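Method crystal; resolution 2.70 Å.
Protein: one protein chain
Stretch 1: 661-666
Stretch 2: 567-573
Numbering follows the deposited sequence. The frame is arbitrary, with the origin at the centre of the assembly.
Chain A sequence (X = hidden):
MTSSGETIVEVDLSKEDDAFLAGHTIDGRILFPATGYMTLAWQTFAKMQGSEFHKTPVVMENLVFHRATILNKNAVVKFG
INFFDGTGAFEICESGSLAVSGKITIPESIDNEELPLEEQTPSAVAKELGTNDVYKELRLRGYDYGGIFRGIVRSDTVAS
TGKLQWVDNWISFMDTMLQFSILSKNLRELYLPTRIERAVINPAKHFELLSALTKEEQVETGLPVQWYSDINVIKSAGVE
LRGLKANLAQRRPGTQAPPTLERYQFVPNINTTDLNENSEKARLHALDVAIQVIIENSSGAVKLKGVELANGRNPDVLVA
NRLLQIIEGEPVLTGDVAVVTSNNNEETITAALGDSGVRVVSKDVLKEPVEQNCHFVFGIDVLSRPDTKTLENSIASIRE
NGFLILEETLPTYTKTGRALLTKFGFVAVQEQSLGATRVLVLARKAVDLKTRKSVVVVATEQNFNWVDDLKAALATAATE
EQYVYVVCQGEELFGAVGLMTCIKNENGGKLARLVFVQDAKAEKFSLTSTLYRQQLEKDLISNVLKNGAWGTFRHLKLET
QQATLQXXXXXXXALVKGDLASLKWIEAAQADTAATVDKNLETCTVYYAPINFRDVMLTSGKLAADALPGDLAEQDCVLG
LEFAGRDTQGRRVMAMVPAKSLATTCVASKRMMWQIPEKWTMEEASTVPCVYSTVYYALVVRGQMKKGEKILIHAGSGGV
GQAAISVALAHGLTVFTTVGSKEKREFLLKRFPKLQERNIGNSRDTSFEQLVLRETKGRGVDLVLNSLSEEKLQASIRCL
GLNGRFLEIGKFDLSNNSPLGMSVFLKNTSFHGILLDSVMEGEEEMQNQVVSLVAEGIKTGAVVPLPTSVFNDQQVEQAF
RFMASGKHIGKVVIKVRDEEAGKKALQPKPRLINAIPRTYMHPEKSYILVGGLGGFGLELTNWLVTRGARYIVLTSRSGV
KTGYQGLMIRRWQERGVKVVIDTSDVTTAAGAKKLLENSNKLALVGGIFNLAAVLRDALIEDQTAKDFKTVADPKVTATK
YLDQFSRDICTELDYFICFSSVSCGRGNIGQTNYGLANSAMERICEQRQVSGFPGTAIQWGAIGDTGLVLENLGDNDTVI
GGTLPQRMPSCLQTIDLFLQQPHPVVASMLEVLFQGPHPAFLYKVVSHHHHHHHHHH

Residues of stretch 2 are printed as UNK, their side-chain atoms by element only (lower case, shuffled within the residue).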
ATOM      1  N   SER A 661      27.040  21.125  11.326  1.00 51.74           N
ATOM      2  CA  SER A 661      26.780  22.130  12.355  1.00 52.12           C
ATOM      3  C   SER A 661      27.398  21.720  13.686  1.00 50.03           C
ATOM      4  O   SER A 661      27.571  22.549  14.581  1.00 50.15           O
ATOM      5  CB  SER A 661      25.277  22.355  12.535  1.00 53.81           C
ATOM      6  OG  SER A 661      24.728  21.425  13.455  1.00 53.36           O
ATOM      7  N   LEU A 662      27.745  20.444  13.809  1.00 37.51           N
ATOM      8  CA  LEU A 662      28.313  19.939  15.048  1.00 36.37           C
ATOM      9  C   LEU A 662      29.820  20.157  15.009  1.00 37.13           C
ATOM     10  O   LEU A 662      30.609  19.212  15.022  1.00 37.49           O
ATOM     11  CB  LEU A 662      27.971  18.463  15.248  1.00 36.04           C
ATOM     12  CG  LEU A 662      28.304  17.869  16.619  1.00 36.87           C
ATOM     13  CD1 LEU A 662      27.577  18.607  17.736  1.00 37.31           C
ATOM     14  CD2 LEU A 662      27.959  16.390  16.654  1.00 39.88           C
ATOM     15  N   ALA A 663      30.195  21.430  14.953  1.00 40.68           N
ATOM     16  CA  ALA A 663      31.585  21.837  14.840  1.00 39.13           C
ATOM     17  C   ALA A 663      31.761  23.195  15.501  1.00 40.20           C
ATOM     18  O   ALA A 663      30.783  23.848  15.858  1.00 39.93           O
ATOM     19  CB  ALA A 663      32.008  21.888  13.382  1.00 38.19           C
ATOM     20  N   THR A 664      33.006  23.618  15.677  1.00 47.12           N
ATOM     21  CA  THR A 664      33.280  24.911  16.288  1.00 50.11           C
ATOM     22  C   THR A 664      32.822  26.048  15.378  1.00 49.92           C
ATOM     23  O   THR A 664      32.502  27.140  15.846  1.00 50.83           O
ATOM     24  CB  THR A 664      34.776  25.075  16.598  1.00 47.90           C
ATOM     25  OG1 THR A 664      35.537  24.892  15.398  1.00 45.06           O
ATOM     26  CG2 THR A 664      35.213  24.056  17.639  1.00 45.17           C
ATOM     27  N   THR A 665      32.796  25.783  14.075  1.00 50.99           N
ATOM     28  CA  THR A 665      32.335  26.762  13.097  1.00 52.09           C
ATOM     29  C   THR A 665      31.531  26.069  12.005  1.00 48.89           C
ATOM     30  O   THR A 665      31.757  24.896  11.707  1.00 44.47           O
ATOM     31  CB  THR A 665      33.509  27.526  12.454  1.00 58.88           C
ATOM     32  OG1 THR A 665      34.541  26.602  12.080  1.00 62.76           O
ATOM     33  CG2 THR A 665      34.079  28.554  13.425  1.00 60.51           C
ATOM     34  N   CYS A 666      30.580  26.791  11.421  1.00 43.29           N
ATOM     35  CA  CYS A 666      29.752  26.239  10.356  1.00 42.75           C
ATOM     36  C   CYS A 666      29.417  27.302   9.318  1.00 47.71           C
ATOM     37  O   CYS A 666      29.206  28.468   9.655  1.00 45.86           O
ATOM     38  CB  CYS A 666      28.464  25.640  10.928  1.00 41.00           C
ATOM     39  SG  CYS A 666      27.441  24.781   9.699  1.00 41.39           S
ATOM     40  N   UNK A 567      43.228  22.463  19.547  1.00 62.70           N
ATOM     41  CA  UNK A 567      43.100  23.066  18.226  1.00 61.77           C
ATOM     42  C   UNK A 567      42.047  24.170  18.242  1.00 60.32           C
ATOM     43  O   UNK A 567      41.241  24.258  19.169  1.00 62.18           O
ATOM     44  c   UNK A 567      43.818  20.902  17.169  1.00 63.65           C
ATOM     45  c   UNK A 567      41.375  21.408  17.425  1.00 63.95           C
ATOM     46  c   UNK A 567      42.762  22.000  17.170  1.00 64.59           C
ATOM     47  N   UNK A 568      42.066  25.021  17.222  1.00 67.40           N
ATOM     48  CA  UNK A 568      41.118  26.126  17.136  1.00 71.06           C
ATOM     49  C   UNK A 568      39.802  25.701  16.489  1.00 62.05           C
ATOM     50  O   UNK A 568      38.728  26.122  16.918  1.00 64.89           O
ATOM     51  c   UNK A 568      40.882  28.548  16.349  1.00105.09           C
ATOM     52  c   UNK A 568      41.731  27.286  16.350  1.00 89.98           C
ATOM     53  c   UNK A 568      41.534  29.690  15.596  1.00115.77           C
ATOM     54  o   UNK A 568      42.556  29.452  14.919  1.00121.13           O
ATOM     55  o   UNK A 568      41.023  30.826  15.682  1.00118.35           O
ATOM     56  N   UNK A 569      39.894  24.875  15.450  1.00 54.63           N
ATOM     57  CA  UNK A 569      38.718  24.412  14.720  1.00 53.42           C
ATOM     58  C   UNK A 569      38.635  22.893  14.688  1.00 48.16           C
ATOM     59  O   UNK A 569      39.620  22.209  14.396  1.00 48.09           O
ATOM     60  c   UNK A 569      39.326  27.383  12.576  1.00 57.01           C
ATOM     61  n   UNK A 569      37.598  27.146  13.889  1.00 56.83           N
ATOM     62  n   UNK A 569      38.773  28.609  12.858  1.00 58.75           N
ATOM     63  c   UNK A 569      38.590  26.454  13.229  1.00 55.67           C
ATOM     64  c   UNK A 569      37.731  28.438  13.652  1.00 58.03           C
ATOM     65  c   UNK A 569      38.713  24.965  13.295  1.00 53.56           C
ATOM     66  N   UNK A 570      37.449  22.371  14.978  1.00 39.08           N
ATOM     67  CA  UNK A 570      37.242  20.933  15.007  1.00 36.44           C
ATOM     68  C   UNK A 570      35.787  20.572  14.749  1.00 36.52           C
ATOM     69  O   UNK A 570      34.895  21.418  14.826  1.00 35.64           O
ATOM     70  c   UNK A 570      37.691  20.368  16.345  1.00 36.48           C
ATOM     71  N   UNK A 571      35.563  19.306  14.422  1.00 39.93           N
ATOM     72  CA  UNK A 571      34.216  18.785  14.244  1.00 41.04           C
ATOM     73  C   UNK A 571      34.136  17.428  14.926  1.00 44.47           C
ATOM     74  O   UNK A 571      35.162  16.843  15.278  1.00 45.96           O
ATOM     75  o   UNK A 571      36.772  14.660  10.012  1.00 39.25           O
ATOM     76  c   UNK A 571      34.097  16.340  11.836  1.00 37.70           C
ATOM     77  c   UNK A 571      34.633  17.605  12.025  1.00 37.63           C
ATOM     78  c   UNK A 571      34.803  15.359  11.168  1.00 39.94           C
ATOM     79  c   UNK A 571      36.065  15.636  10.679  1.00 38.46           C
ATOM     80  c   UNK A 571      36.620  16.885  10.853  1.00 38.60           C
ATOM     81  c   UNK A 571      33.858  18.673  12.758  1.00 38.27           C
ATOM     82  c   UNK A 571      35.904  17.861  11.523  1.00 38.41           C
ATOM     83  N   UNK A 572      32.919  16.933  15.117  1.00 43.93           N
ATOM     84  CA  UNK A 572      32.714  15.646  15.762  1.00 43.59           C
ATOM     85  C   UNK A 572      32.559  14.580  14.691  1.00 41.55           C
ATOM     86  O   UNK A 572      31.916  14.809  13.665  1.00 39.75           O
ATOM     87  c   UNK A 572      31.710  16.720  17.796  1.00 39.06           C
ATOM     88  c   UNK A 572      31.245  14.303  17.320  1.00 40.83           C
ATOM     89  c   UNK A 572      31.499  15.680  16.707  1.00 41.74           C
ATOM     90  N   UNK A 573      33.154  13.418  14.932  1.00 43.51           N
ATOM     91  CA  UNK A 573      33.077  12.317  13.987  1.00 52.26           C
ATOM     92  C   UNK A 573      32.944  10.988  14.716  1.00 52.67           C
ATOM     93  O   UNK A 573      33.542  10.784  15.772  1.00 48.51           O
ATOM     94  c   UNK A 573      34.320  12.298  13.095  1.00 60.13           C
ATOM     95  c   UNK A 573      34.223  11.276  11.979  1.00 66.51           C
ATOM     96  o   UNK A 573      33.129  10.878  11.578  1.00 68.39           O
ATOM     97  n   UNK A 573      35.373  10.842  11.476  1.00 67.35           N
TER

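Position 567 carries three side-chain carbons, one bonded to CA and bearing the other two, and none touches stretch 1. This beta-branched, wholly apolar group is valine, Val567. It is buried, a setting that suits a compact hydrocarbon.

Position 568 has three carbons in a row, the third holding two oxygens, and none of these atoms touches stretch 1; the backbone O lies 3.7 Å from Thr664 OG1. A carboxylate on a two-methylene arm is glutamate, Glu568. The extended chain (chi1 and chi2 both t) is exposed and poorly ordered, as befits a charged group without a partner on stretch 1.

At position 569 one carbon leads to a five-membered ring of three carbons and two nitrogens, and a ring nitrogen lies near Thr664 OG1. This is the imidazole of histidine, His569. Although its CA-to-CB bond points sideways, the ring end comes nearer to stretch 1. Thr664 OG1 sits at the ring edge, near its plane, and forms a weak hydrogen bond of 3.4 Å with His569 ND1. A ring nitrogen suits this place because it can meet a hydroxyl in the plane of the ring.

Position 570 has a single side-chain carbon, and its backbone N and O both meet Thr664. It is alanine, Ala570. The CA-to-CB bond of this small, buried residue points sideways, while the backbone does the bonding: Ala570 N donates to Thr664 OG1 at 3.2 Å, and Thr664 N donates to Ala570 O at 3.0 Å.

Position 571 shows one carbon followed by a six-carbon ring bearing one oxygen, and the first carbon packs against Ala663. This is the phenol of tyrosine, Tyr571. Its CB lies 3.8 Å from Ala663 CB, whereas the end of the side chain leads away from stretch 1. A large ring can therefore be accommodated beside a close backbone approach, with the CA atoms of Ala663 and Tyr571 4.1 Å apart.

Position 572 again has one carbon carrying two others, and the branching carbon packs against Leu662. It is valine, Val572. Its CA-to-CB bond points toward stretch 1, and its CB lies 3.6 Å from Leu662 CD2, an apolar contact well suited to a buried site.

Position 573 has two carbons, the second carrying one oxygen and one nitrogen, and none touches stretch 1. Of the two amide side chains, the shorter fits: asparagine, Asn573. Its CA-to-CB bond points away from stretch 1 and the residue is partly exposed, a suitable place for a polar amide.

The segments run in roughly opposite directions and meet at a single beta bridge, Ala663 with Tyr571. Hydrogen bonds flank it: Thr664 N to Ala570 O, and Val572 N to Leu662 O at 3.2 Å. Thr664 OG1 adds a side-chain link to the backbone, while Leu662 and Val572 supply apolar packing.

Stretch 2 567-573: VEHAYVN
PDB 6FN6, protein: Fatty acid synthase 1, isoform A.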